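Local coordinates for protein SaTIE-TED (Staphylococcus aureus, PDB 6FX6) that is a thioester domain of a cell-wall-anchored surface protein, of unproven function but, as in related thioester domains, probably able to bind host targets covalently, at residues A[95-106]-A[118-129]. Residues are numbered along the deposited sequence; the frame is centred on the assembly and turned at random.
Sequences EQYIATQMLIWE and GLNYEARKADIL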
loop_
_atom_site.group_PDB
_atom_site.type_symbol
_atom_site.label_atom_id
_atom_site.label_comp_id
_atom_site.label_asym_id
_atom_site.label_seq_id
_atom_site.Cartn_x
_atom_site.Cartn_y
_atom_site.Cartn_z
ATOM N N GLU A 95 4.360 -17.683 -1.114
ATOM C CA GLU A 95 3.073 -17.823 -0.443
ATOM C C GLU A 95 2.441 -16.459 -0.108
ATOM O O GLU A 95 1.243 -16.282 -0.311
ATOM C CB GLU A 95 3.203 -18.695 0.821
ATOM C CG GLU A 95 3.439 -20.183 0.552
ATOM C CD GLU A 95 4.881 -20.551 0.195
ATOM O OE1 GLU A 95 5.768 -19.664 0.198
ATOM O OE2 GLU A 95 5.132 -21.741 -0.100
ATOM N N GLN A 96 3.234 -15.501 0.382
ATOM C CA GLN A 96 2.724 -14.138 0.643
ATOM C C GLN A 96 2.272 -13.434 -0.623
ATOM O O GLN A 96 1.215 -12.803 -0.629
ATOM C CB GLN A 96 3.751 -13.225 1.343
ATOM C CG GLN A 96 3.585 -13.050 2.841
ATOM C CD GLN A 96 2.201 -12.623 3.292
ATOM O OE1 GLN A 96 1.518 -13.366 3.985
ATOM N NE2 GLN A 96 1.796 -11.421 2.927
ATOM N N TYR A 97 3.091 -13.504 -1.673
ATOM C CA TYR A 97 2.711 -12.939 -2.970
ATOM C C TYR A 97 1.380 -13.507 -3.451
ATOM O O TYR A 97 0.509 -12.761 -3.888
ATOM C CB TYR A 97 3.774 -13.176 -4.049
ATOM C CG TYR A 97 3.347 -12.595 -5.371
ATOM C CD1 TYR A 97 3.622 -11.269 -5.699
ATOM C CD2 TYR A 97 2.613 -13.355 -6.274
ATOM C CE1 TYR A 97 3.198 -10.730 -6.907
ATOM C CE2 TYR A 97 2.180 -12.827 -7.475
ATOM C CZ TYR A 97 2.471 -11.519 -7.793
ATOM O OH TYR A 97 2.039 -11.020 -9.000
ATOM N N ILE A 98 1.250 -14.828 -3.390
ATOM C CA ILE A 98 0.026 -15.513 -3.818
ATOM C C ILE A 98 -1.161 -15.068 -2.970
ATOM O O ILE A 98 -2.226 -14.759 -3.509
ATOM C CB ILE A 98 0.184 -17.052 -3.771
ATOM C CG1 ILE A 98 1.103 -17.505 -4.899
ATOM C CG2 ILE A 98 -1.162 -17.756 -3.913
ATOM C CD1 ILE A 98 1.547 -18.950 -4.808
ATOM N N ALA A 99 -0.973 -15.040 -1.650
ATOM C CA ALA A 99 -2.035 -14.604 -0.723
ATOM C C ALA A 99 -2.480 -13.176 -1.032
ATOM O O ALA A 99 -3.672 -12.887 -1.054
ATOM C CB ALA A 99 -1.568 -14.707 0.718
ATOM N N THR A 100 -1.514 -12.301 -1.296
ATOM C CA THR A 100 -1.809 -10.915 -1.642
ATOM C C THR A 100 -2.594 -10.834 -2.956
ATOM O O THR A 100 -3.612 -10.143 -3.022
ATOM C CB THR A 100 -0.517 -10.079 -1.714
ATOM O OG1 THR A 100 0.155 -10.161 -0.456
ATOM C CG2 THR A 100 -0.814 -8.621 -2.018
ATOM N N GLN A 101 -2.131 -11.552 -3.980
ATOM C CA GLN A 101 -2.852 -11.640 -5.260
ATOM C C GLN A 101 -4.265 -12.171 -5.055
ATOM O O GLN A 101 -5.208 -11.665 -5.651
ATOM C CB GLN A 101 -2.111 -12.545 -6.250
ATOM C CG GLN A 101 -2.795 -12.738 -7.605
ATOM C CD GLN A 101 -2.863 -11.470 -8.421
ATOM O OE1 GLN A 101 -1.973 -11.200 -9.233
ATOM N NE2 GLN A 101 -3.914 -10.679 -8.212
HETATM N N MSE A 102 -4.393 -13.203 -4.225
HETATM C CA MSE A 102 -5.697 -13.812 -3.947
HETATM C C MSE A 102 -6.645 -12.882 -3.228
HETATM O O MSE A 102 -7.854 -12.915 -3.482
HETATM C CB MSE A 102 -5.554 -15.109 -3.146
HETATM C CG MSE A 102 -5.310 -16.295 -4.074
HETATM SE SE MSE A 102 -4.715 -17.827 -2.995
HETATM C CE MSE A 102 -6.420 -18.231 -2.092
ATOM N N LEU A 103 -6.116 -12.053 -2.325
ATOM C CA LEU A 103 -6.928 -11.063 -1.608
ATOM C C LEU A 103 -7.378 -9.918 -2.519
ATOM O O LEU A 103 -8.523 -9.470 -2.430
ATOM C CB LEU A 103 -6.168 -10.505 -0.396
ATOM C CG LEU A 103 -6.943 -9.543 0.524
ATOM C CD1 LEU A 103 -8.297 -10.108 0.925
ATOM C CD2 LEU A 103 -6.111 -9.221 1.757
ATOM N N ILE A 104 -6.467 -9.447 -3.374
ATOM C CA ILE A 104 -6.795 -8.493 -4.439
ATOM C C ILE A 104 -7.926 -9.045 -5.296
ATOM O O ILE A 104 -8.892 -8.341 -5.580
ATOM C CB ILE A 104 -5.552 -8.156 -5.308
ATOM C CG1 ILE A 104 -4.622 -7.215 -4.536
ATOM C CG2 ILE A 104 -5.942 -7.521 -6.645
ATOM C CD1 ILE A 104 -3.209 -7.144 -5.084
ATOM N N TRP A 105 -7.805 -10.309 -5.693
ATOM C CA TRP A 105 -8.829 -10.957 -6.511
ATOM C C TRP A 105 -10.175 -11.149 -5.810
ATOM O O TRP A 105 -11.198 -11.158 -6.486
ATOM C CB TRP A 105 -8.342 -12.308 -7.046
ATOM C CG TRP A 105 -7.426 -12.250 -8.227
ATOM C CD1 TRP A 105 -7.079 -11.154 -8.971
ATOM C CD2 TRP A 105 -6.779 -13.364 -8.835
ATOM N NE1 TRP A 105 -6.233 -11.520 -9.986
ATOM C CE2 TRP A 105 -6.035 -12.872 -9.930
ATOM C CE3 TRP A 105 -6.753 -14.736 -8.560
ATOM C CZ2 TRP A 105 -5.261 -13.702 -10.745
ATOM C CZ3 TRP A 105 -5.982 -15.562 -9.367
ATOM C CH2 TRP A 105 -5.243 -15.040 -10.447
ATOM N N GLU A 106 -10.187 -11.307 -4.485
ATOM C CA GLU A 106 -11.455 -11.343 -3.731
ATOM C C GLU A 106 -12.270 -10.065 -3.905
ATOM O O GLU A 106 -13.493 -10.126 -3.986
ATOM C CB GLU A 106 -11.234 -11.595 -2.234
ATOM C CG GLU A 106 -10.844 -13.027 -1.899
ATOM C CD GLU A 106 -11.333 -13.507 -0.538
ATOM O OE1 GLU A 106 -12.504 -13.239 -0.192
ATOM O OE2 GLU A 106 -10.549 -14.178 0.177
ATOM N N GLY A 118 -1.207 -25.499 2.527
ATOM C CA GLY A 118 0.138 -24.953 2.687
ATOM C C GLY A 118 0.316 -23.467 2.414
ATOM O O GLY A 118 1.374 -22.920 2.716
ATOM N N LEU A 119 -0.687 -22.816 1.822
ATOM C CA LEU A 119 -0.726 -21.345 1.763
ATOM C C LEU A 119 -0.857 -20.655 3.111
ATOM O O LEU A 119 -0.380 -19.531 3.260
ATOM C CB LEU A 119 -1.877 -20.830 0.889
ATOM C CG LEU A 119 -1.446 -20.295 -0.464
ATOM C CD1 LEU A 119 -0.875 -21.424 -1.275
ATOM C CD2 LEU A 119 -2.626 -19.672 -1.179
ATOM N N ASN A 120 -1.540 -21.301 4.058
ATOM C CA ASN A 120 -1.890 -20.677 5.328
ATOM C C ASN A 120 -2.686 -19.397 5.024
ATOM O O ASN A 120 -2.390 -18.325 5.556
ATOM C CB ASN A 120 -0.611 -20.402 6.146
ATOM C CG ASN A 120 -0.877 -20.213 7.627
ATOM O OD1 ASN A 120 -1.731 -20.879 8.212
ATOM N ND2 ASN A 120 -0.126 -19.311 8.246
ATOM N N TYR A 121 -3.690 -19.529 4.153
ATOM C CA TYR A 121 -4.342 -18.369 3.529
ATOM C C TYR A 121 -5.106 -17.503 4.512
ATOM O O TYR A 121 -4.968 -16.279 4.493
ATOM C CB TYR A 121 -5.293 -18.782 2.395
ATOM C CG TYR A 121 -5.947 -17.594 1.693
ATOM C CD1 TYR A 121 -5.173 -16.651 1.012
ATOM C CD2 TYR A 121 -7.335 -17.403 1.725
ATOM C CE1 TYR A 121 -5.760 -15.554 0.384
ATOM C CE2 TYR A 121 -7.935 -16.318 1.091
ATOM C CZ TYR A 121 -7.147 -15.392 0.423
ATOM O OH TYR A 121 -7.729 -14.307 -0.210
ATOM N N GLU A 122 -5.918 -18.128 5.354
ATOM C CA GLU A 122 -6.770 -17.377 6.271
ATOM C C GLU A 122 -5.948 -16.538 7.250
ATOM O O GLU A 122 -6.307 -15.393 7.519
ATOM C CB GLU A 122 -7.739 -18.306 7.012
ATOM C CG GLU A 122 -8.780 -18.965 6.109
ATOM C CD GLU A 122 -9.637 -17.961 5.344
ATOM O OE1 GLU A 122 -10.188 -17.033 5.979
ATOM O OE2 GLU A 122 -9.758 -18.097 4.105
ATOM N N ALA A 123 -4.841 -17.095 7.744
ATOM C CA ALA A 123 -3.928 -16.371 8.640
ATOM C C ALA A 123 -3.155 -15.258 7.917
ATOM O O ALA A 123 -2.948 -14.181 8.481
ATOM C CB ALA A 123 -2.962 -17.334 9.312
ATOM N N ARG A 124 -2.728 -15.521 6.681
ATOM C CA ARG A 124 -2.061 -14.501 5.863
ATOM C C ARG A 124 -3.001 -13.338 5.534
ATOM O O ARG A 124 -2.629 -12.174 5.693
ATOM C CB ARG A 124 -1.482 -15.103 4.573
ATOM C CG ARG A 124 -0.191 -15.886 4.787
ATOM C CD ARG A 124 0.492 -16.240 3.470
ATOM N NE ARG A 124 1.953 -16.266 3.604
ATOM C CZ ARG A 124 2.680 -17.286 4.060
ATOM N NH1 ARG A 124 2.115 -18.424 4.439
ATOM N NH2 ARG A 124 4.002 -17.166 4.132
ATOM N N LYS A 125 -4.210 -13.671 5.088
ATOM C CA LYS A 125 -5.252 -12.681 4.790
ATOM C C LYS A 125 -5.588 -11.807 5.998
ATOM O O LYS A 125 -5.670 -10.583 5.868
ATOM C CB LYS A 125 -6.520 -13.396 4.317
ATOM C CG LYS A 125 -7.698 -12.497 3.967
ATOM C CD LYS A 125 -8.930 -13.334 3.677
ATOM C CE LYS A 125 -10.117 -12.460 3.314
ATOM N NZ LYS A 125 -11.304 -13.275 2.943
ATOM N N ALA A 126 -5.784 -12.441 7.155
ATOM C CA ALA A 126 -6.151 -11.734 8.393
ATOM C C ALA A 126 -5.112 -10.687 8.808
ATOM O O ALA A 126 -5.475 -9.566 9.159
ATOM C CB ALA A 126 -6.382 -12.727 9.533
ATOM N N ASP A 127 -3.831 -11.050 8.744
ATOM C CA ASP A 127 -2.739 -10.121 9.067
ATOM C C ASP A 127 -2.682 -8.929 8.104
ATOM O O ASP A 127 -2.320 -7.826 8.518
ATOM C CB ASP A 127 -1.371 -10.833 9.104
ATOM C CG ASP A 127 -0.357 -10.121 10.008
ATOM O OD1 ASP A 127 -0.589 -10.064 11.238
ATOM O OD2 ASP A 127 0.675 -9.624 9.494
ATOM N N ILE A 128 -3.042 -9.148 6.837
ATOM C CA ILE A 128 -3.091 -8.066 5.839
ATOM C C ILE A 128 -4.238 -7.104 6.136
ATOM O O ILE A 128 -4.036 -5.892 6.156
ATOM C CB ILE A 128 -3.208 -8.600 4.389
ATOM C CG1 ILE A 128 -1.921 -9.334 4.005
ATOM C CG2 ILE A 128 -3.472 -7.463 3.398
ATOM C CD1 ILE A 128 -1.995 -10.078 2.689
ATOM N N LEU A 129 -5.432 -7.641 6.365
ATOM C CA LEU A 129 -6.594 -6.805 6.702
ATOM C C LEU A 129 -6.395 -5.991 7.991
ATOM O O LEU A 129 -6.846 -4.849 8.072
ATOM C CB LEU A 129 -7.870 -7.653 6.795
ATOM C CG LEU A 129 -8.343 -8.288 5.482
ATOM C CD1 LEU A 129 -9.569 -9.153 5.737
ATOM C CD2 LEU A 129 -8.637 -7.232 4.424
HETATM O O HOH W 1 0.040 -11.841 5.832
#
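Tyr121 fits as a knob into a hole of Ala99, Met102, Leu103 and Glu106, joining two helices of the thioester domain, 94-107 and 121-134; the axes of 95-106 and 121-129 approach to 9.7 Å and cross at -70°. With CG anti to the backbone N (chi1 -178°), the ring swings from CB toward helix 94-107. CG, CD1 and CD2 lie under Met102 CE, and CD1 also meets Ala99 CB more loosely. CE1 touches Met102 CB and the carbonyl O of Ala99, which lies at the ring's edge. CE2 and CZ meet both Met102 CE and Glu106 OE2, the oxygen lying in the ring plane at its edge. The selenomethionine Met102 bends at chi3 to bring CE over the centre of one face, 3.6 Å from the centroid, a CH-pi contact within a Met-aromatic pair. Its SE also meets Leu119 CD2. At the far end, Tyr121 OH donates to Glu106 OE2 (2.8 Å) on the anti lone pair of that oxygen. Lys125 NZ, on a fully extended chain, reaches the same OE2 from the syn side (3.0 Å), out of the carboxylate plane, so one oxygen carries both a hydrogen bond and a salt bridge. Leu103 returns the packing as a second knob, among Tyr121, Lys125, Ile128 and Leu129, with CD2 tip to tip against Ile128 CG2 at 3.6 Å.

Toward the start of helix 94-107, Glu95 CB covers one face of the Arg124 guanidinium. That group spans two partners: NH1 donates to Leu119 O (3.0 Å), and NH2 forms a salt bridge with Asp91. Gln96 slants across the arginine, its amide nearly coplanar with the guanidinium (29°), and gives NE2 to Gly85 O. A water donates to both Gln96 OE1 (2.8 Å) and Arg124 O (2.7 Å).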